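Glycerol dehydrogenase (PDB 1TA9) catalyses the NAD-dependent oxidation of glycerol to dihydroxyacetone, probably with a zinc ion as cofactor, and serves the assimilation of glycerol. Local coordinates at residues Arg224-Gly229 against Ser277-Asn282. Sequence-based numbering, arbitrary orientation.
Sequences RFLISG and SAILSN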
ATOM      1  N   ARG B 224      19.600   6.647 -34.486  1.00 11.42           N
ATOM      2  CA  ARG B 224      20.590   5.766 -33.869  1.00 11.32           C
ATOM      3  C   ARG B 224      21.463   6.603 -32.918  1.00 11.38           C
ATOM      4  O   ARG B 224      21.885   6.126 -31.867  1.00 11.15           O
ATOM      5  CB  ARG B 224      21.470   5.100 -34.934  1.00 11.27           C
ATOM      6  CG  ARG B 224      22.525   4.172 -34.354  1.00 11.27           C
ATOM      7  CD  ARG B 224      23.551   3.703 -35.389  1.00 11.59           C
ATOM      8  NE  ARG B 224      24.595   2.895 -34.754  1.00 11.72           N
ATOM      9  CZ  ARG B 224      25.736   2.537 -35.333  1.00 11.72           C
ATOM     10  NH1 ARG B 224      26.005   2.912 -36.579  1.00 11.74           N
ATOM     11  NH2 ARG B 224      26.615   1.805 -34.661  1.00 11.63           N
ATOM     12  N   PHE B 225      21.721   7.856 -33.285  1.00 11.68           N
ATOM     13  CA  PHE B 225      22.537   8.742 -32.453  1.00 12.11           C
ATOM     14  C   PHE B 225      21.889   9.029 -31.096  1.00 11.85           C
ATOM     15  O   PHE B 225      22.552   8.978 -30.056  1.00 11.43           O
ATOM     16  CB  PHE B 225      22.795  10.066 -33.180  1.00 13.39           C
ATOM     17  CG  PHE B 225      23.808   9.965 -34.284  1.00 14.57           C
ATOM     18  CD1 PHE B 225      25.170   9.916 -33.992  1.00 15.35           C
ATOM     19  CD2 PHE B 225      23.403   9.898 -35.612  1.00 15.16           C
ATOM     20  CE1 PHE B 225      26.117   9.803 -35.012  1.00 15.67           C
ATOM     21  CE2 PHE B 225      24.341   9.783 -36.643  1.00 15.63           C
ATOM     22  CZ  PHE B 225      25.699   9.734 -36.340  1.00 15.69           C
ATOM     23  N   LEU B 226      20.599   9.345 -31.111  1.00 11.60           N
ATOM     24  CA  LEU B 226      19.875   9.632 -29.873  1.00 11.36           C
ATOM     25  C   LEU B 226      19.888   8.404 -28.973  1.00 11.05           C
ATOM     26  O   LEU B 226      20.083   8.511 -27.763  1.00 10.98           O
ATOM     27  CB  LEU B 226      18.420  10.023 -30.171  1.00 11.53           C
ATOM     28  CG  LEU B 226      17.542  10.300 -28.940  1.00 11.62           C
ATOM     29  CD1 LEU B 226      17.991  11.600 -28.283  1.00 11.95           C
ATOM     30  CD2 LEU B 226      16.077  10.401 -29.343  1.00 11.80           C
ATOM     31  N   ILE B 227      19.673   7.237 -29.575  1.00 10.76           N
ATOM     32  CA  ILE B 227      19.651   5.988 -28.834  1.00 10.46           C
ATOM     33  C   ILE B 227      21.002   5.725 -28.180  1.00 10.38           C
ATOM     34  O   ILE B 227      21.067   5.229 -27.057  1.00 10.00           O
ATOM     35  CB  ILE B 227      19.249   4.816 -29.754  1.00 10.55           C
ATOM     36  CG1 ILE B 227      17.783   4.988 -30.163  1.00 10.61           C
ATOM     37  CG2 ILE B 227      19.456   3.484 -29.038  1.00 10.49           C
ATOM     38  CD1 ILE B 227      17.298   4.036 -31.238  1.00 11.16           C
ATOM     39  N   SER B 228      22.079   6.063 -28.877  1.00 10.24           N
ATOM     40  CA  SER B 228      23.409   5.881 -28.316  1.00 10.72           C
ATOM     41  C   SER B 228      23.527   6.771 -27.075  1.00 10.52           C
ATOM     42  O   SER B 228      24.093   6.372 -26.061  1.00 10.31           O
ATOM     43  CB  SER B 228      24.473   6.269 -29.338  1.00 11.13           C
ATOM     44  OG  SER B 228      25.755   6.218 -28.750  1.00 12.60           O
ATOM     45  N   GLY B 229      22.982   7.981 -27.168  1.00 10.43           N
ATOM     46  CA  GLY B 229      23.018   8.896 -26.042  1.00 10.38           C
ATOM     47  C   GLY B 229      22.185   8.384 -24.880  1.00 10.47           C
ATOM     48  O   GLY B 229      22.488   8.660 -23.723  1.00 10.83           O
ATOM     49  N   SER B 277       9.334   7.817 -26.127  1.00  9.15           N
ATOM     50  CA  SER B 277       8.580   8.842 -26.845  1.00  9.46           C
ATOM     51  C   SER B 277       9.551   9.765 -27.595  1.00  9.47           C
ATOM     52  O   SER B 277       9.231  10.265 -28.670  1.00  9.32           O
ATOM     53  CB  SER B 277       7.658   9.637 -25.897  1.00  9.79           C
ATOM     54  OG  SER B 277       8.293   9.994 -24.684  1.00 11.09           O
ATOM     55  N   ALA B 278      10.744   9.969 -27.043  1.00  9.42           N
ATOM     56  CA  ALA B 278      11.756  10.798 -27.704  1.00  9.38           C
ATOM     57  C   ALA B 278      12.253  10.044 -28.939  1.00  9.37           C
ATOM     58  O   ALA B 278      12.476  10.631 -30.000  1.00  9.22           O
ATOM     59  CB  ALA B 278      12.922  11.064 -26.761  1.00  9.59           C
ATOM     60  N   ILE B 279      12.446   8.739 -28.787  1.00  9.12           N
ATOM     61  CA  ILE B 279      12.893   7.910 -29.902  1.00  9.25           C
ATOM     62  C   ILE B 279      11.875   7.971 -31.046  1.00  9.35           C
ATOM     63  O   ILE B 279      12.237   8.195 -32.206  1.00  9.20           O
ATOM     64  CB  ILE B 279      13.086   6.440 -29.457  1.00  8.92           C
ATOM     65  CG1 ILE B 279      14.318   6.335 -28.552  1.00  9.08           C
ATOM     66  CG2 ILE B 279      13.233   5.543 -30.678  1.00  9.27           C
ATOM     67  CD1 ILE B 279      14.544   4.942 -27.962  1.00  9.12           C
ATOM     68  N   LEU B 280      10.602   7.760 -30.724  1.00  9.48           N
ATOM     69  CA  LEU B 280       9.556   7.816 -31.743  1.00 10.01           C
ATOM     70  C   LEU B 280       9.521   9.212 -32.371  1.00 10.13           C
ATOM     71  O   LEU B 280       9.400   9.352 -33.590  1.00 10.00           O
ATOM     72  CB  LEU B 280       8.193   7.471 -31.125  1.00 10.31           C
ATOM     73  CG  LEU B 280       8.048   6.010 -30.676  1.00 10.44           C
ATOM     74  CD1 LEU B 280       6.816   5.842 -29.805  1.00 10.46           C
ATOM     75  CD2 LEU B 280       7.959   5.110 -31.903  1.00 10.72           C
ATOM     76  N   SER B 281       9.639  10.243 -31.538  1.00 10.08           N
ATOM     77  CA  SER B 281       9.634  11.622 -32.021  1.00 10.14           C
ATOM     78  C   SER B 281      10.779  11.874 -33.008  1.00 10.57           C
ATOM     79  O   SER B 281      10.564  12.400 -34.105  1.00 10.56           O
ATOM     80  CB  SER B 281       9.742  12.600 -30.841  1.00 10.14           C
ATOM     81  OG  SER B 281       8.562  12.585 -30.050  1.00  9.56           O
ATOM     82  N   ASN B 282      11.994  11.496 -32.610  1.00 10.80           N
ATOM     83  CA  ASN B 282      13.192  11.664 -33.444  1.00 11.17           C
ATOM     84  C   ASN B 282      12.974  10.937 -34.775  1.00 11.65           C
ATOM     85  O   ASN B 282      13.234  11.484 -35.854  1.00 11.72           O
ATOM     86  CB  ASN B 282      14.405  11.075 -32.699  1.00 11.26           C
ATOM     87  CG  ASN B 282      15.748  11.439 -33.328  1.00 11.57           C
ATOM     88  OD1 ASN B 282      16.799  11.130 -32.757  1.00 11.30           O
ATOM     89  ND2 ASN B 282      15.727  12.089 -34.491  1.00 11.45           N
TER
HETATM   90  O   HOH W   1      19.403  11.217 -33.176  1.00 17.95           O
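Two helices of the all-helical metal-binding half of the iron-containing alcohol dehydrogenase fold pack antiparallel here: the axes of 224-229 and 277-282 run at 161° to one another and approach to 9.9 Å. L226 makes the largest single contribution. Its CB already faces the partner helix; with CG anti to the backbone N (chi1 178°), the second torsion then leaves CD2 as the methyl that rests 4.1 Å from A278 CB and also lies against the carbonyl oxygen of A278. N282 points back across the gap with its CG likewise anti to the backbone N (chi1 -168°), so the two side chains lie antiparallel and overlap flank to flank. The aliphatic part of N282 thereby lies along the leucine, N282 CB being 3.8 Å from L226 CD2, while N282 OD1 comes within 3.2 Å of L226 CB. Next to this pair, I227 and I279 are set roughly perpendicular. CG1 of each is anti to the carbonyl carbon, and the I279 chain is then extended, so that I279 CD1 ends 3.9 Å from I227 CG1; V223 and I230 of helix 223-245 also pack on I279.

All five touching residues are buried, and no direct hydrogen bond joins the segments, so apolar packing and a water-mediated link hold them. The amide of N282 is gripped at both ends, ND2 by the carbonyl of A221 and OD1 by the water, which should fix its flip. Helix 289-307 covers A278 through V294 and N282 through F291. L226 also lies close to A179, a probable NAD(+)-binding residue, consistent with this packing lying next to the cofactor site. The bridging water donates to N282 OD1 at 2.6 Å and accepts a weak bond from the backbone N of L226 at 3.0 Å.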